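Local coordinates for putative calcium binding protein (Streptomyces coelicolor, PDB 3AKB) that binds calcium ions through EF-hand loops and probably takes part in calcium-mediated regulation in this bacterium, at residues Arg45-Gly59 and Phe92-Val106. The protein carries 2 engineered substitutions. Sequence-based numbering, arbitrary orientation.
Sequences RGQALYGGAEALWQG and FAEMARPFLHAALGV. Engineered in segment 92-106: Met95 (natural residue Ile). With CA (calcium ion), chain D.
Phe99 leans its ring into the shallow hollow of Leu49, Gly52, Ala53 and Leu56, while Leu49 drops in return among Phe99, Ala102, Ala103 and Val106, a reciprocal knobs-into-holes pair. With CG anti to the backbone N (chi1 176°), the Phe99 ring is set across helix 45-59: CD1 lies 3.6 Å from Ala53 N, CE1 meets Leu49 CD1 at 3.7 Å, and CD2 touches Leu56 CD2. Gly52 has no side chain to hold the backbones apart, and its CA comes within 3.8 Å of Phe99 CA. Ala102 continues this close packing, its methyl lying against the Ala48 carbonyl. Farther along, Leu56 CD1 touches both Ala96 CB and Phe92 CZ, 3.7 Å from the latter, with the leucine and phenylalanine side chains nearly perpendicular. The engineered Met95, its chain bent twice, folds CE over Gly59 CA.

Polar links fasten the apolar seam. At one end Arg45, bent at chi3, sends NH1 to Gly105 O (2.9 Å, N-H...O 160°); the oxygen lies close to the guanidinium plane, and a water joins the same NH1 to Val106 O. A second water bridges Arg45 O and Ala102 O. A third occupies the kink at Pro98 and Phe99, whose N atoms lack bonds to the preceding turn: it accepts from Phe99 N (2.9 Å) and donates to Met95 O and Gly52 O.

The segments run antiparallel at 162°, their axes 7.3 Å apart, joining helices 44-64 and 89-107, the incoming helices of the EF-hand calcium loops that begin at Asp65 and Asp108. Helix 23-37 touches Leu56 through Phe26, and helix 151-161 packs Phe158 on Ala96.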
# COMPACT_ATOMS: atom_id res chain seq x y z
N ARG A 45 -0.61 -6.56 16.73
CA ARG A 45 -1.02 -6.00 15.42
C ARG A 45 0.03 -5.06 14.86
O ARG A 45 0.21 -4.97 13.64
CB ARG A 45 -2.36 -5.26 15.56
CG ARG A 45 -3.58 -6.20 15.57
CD ARG A 45 -4.88 -5.42 15.56
NE ARG A 45 -5.06 -4.70 16.82
CZ ARG A 45 -5.79 -3.59 16.99
NH1 ARG A 45 -6.45 -3.02 15.97
NH2 ARG A 45 -5.86 -3.04 18.18
N GLY A 46 0.73 -4.35 15.75
CA GLY A 46 1.82 -3.43 15.32
C GLY A 46 2.97 -4.21 14.71
O GLY A 46 3.46 -3.88 13.61
N GLN A 47 3.37 -5.27 15.38
CA GLN A 47 4.45 -6.13 14.87
C GLN A 47 4.06 -6.76 13.54
O GLN A 47 4.91 -6.86 12.63
CB GLN A 47 4.87 -7.18 15.90
CG GLN A 47 5.56 -6.57 17.11
CD GLN A 47 6.81 -5.84 16.70
OE1 GLN A 47 6.87 -4.61 16.71
NE2 GLN A 47 7.81 -6.60 16.26
N ALA A 48 2.79 -7.16 13.39
CA ALA A 48 2.35 -7.77 12.15
C ALA A 48 2.36 -6.74 11.02
O ALA A 48 2.66 -7.10 9.89
CB ALA A 48 0.97 -8.41 12.29
N LEU A 49 2.03 -5.48 11.32
CA LEU A 49 2.06 -4.46 10.28
C LEU A 49 3.48 -4.15 9.80
O LEU A 49 3.72 -4.08 8.60
CB LEU A 49 1.34 -3.18 10.70
CG LEU A 49 1.09 -2.21 9.54
CD1 LEU A 49 -0.00 -2.77 8.63
CD2 LEU A 49 0.71 -0.85 10.07
N TYR A 50 4.41 -3.99 10.73
CA TYR A 50 5.81 -3.78 10.32
C TYR A 50 6.33 -4.98 9.55
O TYR A 50 7.01 -4.80 8.55
CB TYR A 50 6.68 -3.50 11.55
CG TYR A 50 6.64 -2.07 12.00
CD1 TYR A 50 7.23 -1.08 11.22
CD2 TYR A 50 6.02 -1.70 13.20
CE1 TYR A 50 7.21 0.26 11.61
CE2 TYR A 50 6.00 -0.37 13.62
CZ TYR A 50 6.61 0.62 12.82
OH TYR A 50 6.61 1.95 13.19
N GLY A 51 6.04 -6.19 10.01
CA GLY A 51 6.48 -7.38 9.28
C GLY A 51 5.93 -7.41 7.86
O GLY A 51 6.66 -7.73 6.90
N GLY A 52 4.65 -7.10 7.71
CA GLY A 52 4.06 -7.10 6.37
C GLY A 52 4.63 -6.02 5.48
O GLY A 52 4.86 -6.23 4.29
N ALA A 53 4.89 -4.85 6.06
CA ALA A 53 5.46 -3.74 5.31
C ALA A 53 6.86 -4.09 4.83
O ALA A 53 7.21 -3.79 3.69
CB ALA A 53 5.51 -2.48 6.16
N GLU A 54 7.64 -4.75 5.69
CA GLU A 54 9.01 -5.17 5.29
C GLU A 54 8.95 -6.18 4.14
O GLU A 54 9.77 -6.13 3.20
CB GLU A 54 9.79 -5.71 6.49
CG GLU A 54 11.31 -5.89 6.21
CD GLU A 54 11.68 -7.19 5.52
OE1 GLU A 54 10.84 -8.10 5.44
OE2 GLU A 54 12.85 -7.31 5.07
N ALA A 55 8.00 -7.11 4.23
CA ALA A 55 7.85 -8.11 3.18
C ALA A 55 7.46 -7.47 1.84
O ALA A 55 7.92 -7.90 0.79
CB ALA A 55 6.83 -9.15 3.61
N LEU A 56 6.63 -6.44 1.90
CA LEU A 56 6.22 -5.75 0.67
C LEU A 56 7.42 -5.02 0.08
O LEU A 56 7.61 -5.04 -1.13
CB LEU A 56 5.05 -4.80 0.92
CG LEU A 56 4.48 -4.01 -0.27
CD1 LEU A 56 4.27 -4.90 -1.49
CD2 LEU A 56 3.16 -3.40 0.17
N TRP A 57 8.20 -4.35 0.92
CA TRP A 57 9.44 -3.75 0.47
C TRP A 57 10.31 -4.77 -0.25
O TRP A 57 10.80 -4.49 -1.34
CB TRP A 57 10.19 -3.15 1.68
CG TRP A 57 11.66 -3.04 1.41
CD1 TRP A 57 12.66 -3.76 2.01
CD2 TRP A 57 12.31 -2.17 0.45
NE1 TRP A 57 13.89 -3.38 1.51
CE2 TRP A 57 13.70 -2.42 0.54
CE3 TRP A 57 11.84 -1.21 -0.46
CZ2 TRP A 57 14.64 -1.73 -0.24
CZ3 TRP A 57 12.78 -0.54 -1.26
CH2 TRP A 57 14.16 -0.80 -1.14
N GLN A 58 10.52 -5.95 0.35
CA GLN A 58 11.37 -6.96 -0.30
C GLN A 58 10.77 -7.40 -1.62
O GLN A 58 11.51 -7.65 -2.58
CB GLN A 58 11.60 -8.18 0.59
CG GLN A 58 12.37 -7.88 1.87
CD GLN A 58 13.79 -7.31 1.69
OE1 GLN A 58 14.42 -6.87 2.66
NE2 GLN A 58 14.29 -7.29 0.45
N GLY A 59 9.45 -7.46 -1.70
CA GLY A 59 8.79 -7.84 -2.95
C GLY A 59 9.06 -6.80 -4.02
O GLY A 59 9.33 -7.13 -5.18
N PHE A 92 2.40 -9.86 -7.56
CA PHE A 92 2.85 -8.75 -6.72
C PHE A 92 1.87 -8.49 -5.58
O PHE A 92 2.28 -8.34 -4.43
CB PHE A 92 3.08 -7.48 -7.52
CG PHE A 92 3.59 -6.33 -6.68
CD1 PHE A 92 4.84 -6.39 -6.08
CD2 PHE A 92 2.83 -5.19 -6.50
CE1 PHE A 92 5.32 -5.32 -5.31
CE2 PHE A 92 3.31 -4.10 -5.73
CZ PHE A 92 4.55 -4.19 -5.12
N ALA A 93 0.57 -8.48 -5.89
CA ALA A 93 -0.46 -8.29 -4.86
C ALA A 93 -0.39 -9.36 -3.78
O ALA A 93 -0.64 -9.05 -2.61
CB ALA A 93 -1.84 -8.26 -5.49
N GLU A 94 -0.05 -10.60 -4.15
CA GLU A 94 0.19 -11.62 -3.15
C GLU A 94 1.36 -11.30 -2.22
O GLU A 94 1.31 -11.65 -1.04
CB GLU A 94 0.35 -13.02 -3.76
CG GLU A 94 -0.93 -13.59 -4.36
CD GLU A 94 -2.11 -13.64 -3.38
OE1 GLU A 94 -1.91 -14.01 -2.20
OE2 GLU A 94 -3.24 -13.27 -3.80
N MET A 95 2.41 -10.66 -2.74
CA MET A 95 3.54 -10.25 -1.87
C MET A 95 3.09 -9.17 -0.88
O MET A 95 3.66 -9.05 0.21
CB MET A 95 4.73 -9.78 -2.71
CG MET A 95 5.31 -10.87 -3.61
SD MET A 95 6.44 -11.98 -2.74
CE MET A 95 7.97 -11.06 -2.55
N ALA A 96 2.05 -8.43 -1.26
CA ALA A 96 1.44 -7.41 -0.37
C ALA A 96 0.39 -7.92 0.59
O ALA A 96 -0.05 -7.17 1.49
CB ALA A 96 0.83 -6.28 -1.19
N ARG A 97 -0.07 -9.16 0.40
CA ARG A 97 -1.18 -9.64 1.19
C ARG A 97 -0.89 -9.60 2.71
O ARG A 97 -1.76 -9.20 3.46
CB ARG A 97 -1.59 -11.06 0.76
CG ARG A 97 -2.92 -11.46 1.36
CD ARG A 97 -3.34 -12.88 0.98
NE ARG A 97 -3.83 -12.92 -0.40
CZ ARG A 97 -5.08 -12.69 -0.77
NH1 ARG A 97 -6.01 -12.36 0.11
NH2 ARG A 97 -5.40 -12.79 -2.05
N PRO A 98 0.32 -10.00 3.16
CA PRO A 98 0.54 -9.89 4.63
C PRO A 98 0.40 -8.46 5.15
O PRO A 98 -0.23 -8.25 6.21
CB PRO A 98 1.98 -10.41 4.79
CG PRO A 98 2.08 -11.39 3.62
CD PRO A 98 1.44 -10.68 2.49
N PHE A 99 0.93 -7.49 4.40
CA PHE A 99 0.74 -6.08 4.77
C PHE A 99 -0.74 -5.70 4.78
O PHE A 99 -1.23 -5.09 5.73
CB PHE A 99 1.49 -5.15 3.80
CG PHE A 99 1.25 -3.68 4.07
CD1 PHE A 99 1.83 -3.07 5.19
CD2 PHE A 99 0.45 -2.92 3.22
CE1 PHE A 99 1.61 -1.70 5.44
CE2 PHE A 99 0.24 -1.56 3.47
CZ PHE A 99 0.82 -0.96 4.58
N LEU A 100 -1.45 -6.04 3.71
CA LEU A 100 -2.86 -5.66 3.61
C LEU A 100 -3.72 -6.34 4.68
O LEU A 100 -4.61 -5.73 5.26
CB LEU A 100 -3.38 -5.92 2.20
CG LEU A 100 -2.68 -5.11 1.08
CD1 LEU A 100 -3.11 -5.65 -0.29
CD2 LEU A 100 -2.98 -3.63 1.19
N HIS A 101 -3.43 -7.60 4.98
CA HIS A 101 -4.13 -8.30 6.05
C HIS A 101 -3.90 -7.63 7.40
O HIS A 101 -4.83 -7.42 8.19
CB HIS A 101 -3.66 -9.75 6.10
CG HIS A 101 -4.45 -10.61 7.03
ND1 HIS A 101 -4.08 -10.90 8.33
CD2 HIS A 101 -5.63 -11.25 6.83
CE1 HIS A 101 -5.00 -11.68 8.88
NE2 HIS A 101 -5.94 -11.91 7.99
N ALA A 102 -2.63 -7.29 7.65
CA ALA A 102 -2.27 -6.61 8.90
C ALA A 102 -2.89 -5.22 9.03
O ALA A 102 -3.28 -4.80 10.13
CB ALA A 102 -0.74 -6.55 9.03
N ALA A 103 -2.99 -4.53 7.89
CA ALA A 103 -3.58 -3.20 7.84
C ALA A 103 -5.06 -3.29 8.17
O ALA A 103 -5.59 -2.47 8.92
CB ALA A 103 -3.36 -2.58 6.45
N LEU A 104 -5.75 -4.30 7.63
CA LEU A 104 -7.15 -4.48 8.01
C LEU A 104 -7.31 -4.69 9.52
O LEU A 104 -8.25 -4.20 10.14
CB LEU A 104 -7.78 -5.66 7.26
CG LEU A 104 -8.04 -5.31 5.79
CD1 LEU A 104 -8.29 -6.54 4.97
CD2 LEU A 104 -9.24 -4.36 5.59
N GLY A 105 -6.39 -5.45 10.11
CA GLY A 105 -6.45 -5.69 11.56
C GLY A 105 -6.30 -4.40 12.34
O GLY A 105 -6.99 -4.17 13.34
N VAL A 106 -5.38 -3.55 11.89
CA VAL A 106 -5.18 -2.26 12.55
C VAL A 106 -6.39 -1.35 12.46
O VAL A 106 -6.71 -0.64 13.44
CB VAL A 106 -3.91 -1.56 11.98
CG1 VAL A 106 -3.79 -0.13 12.47
CG2 VAL A 106 -2.68 -2.33 12.37
CA CA D . 9.76 -6.25 15.74
O HOH W 1 -2.07 -6.03 12.25
O HOH W 2 -7.99 -0.32 15.75
O HOH W 3 3.18 -7.81 2.57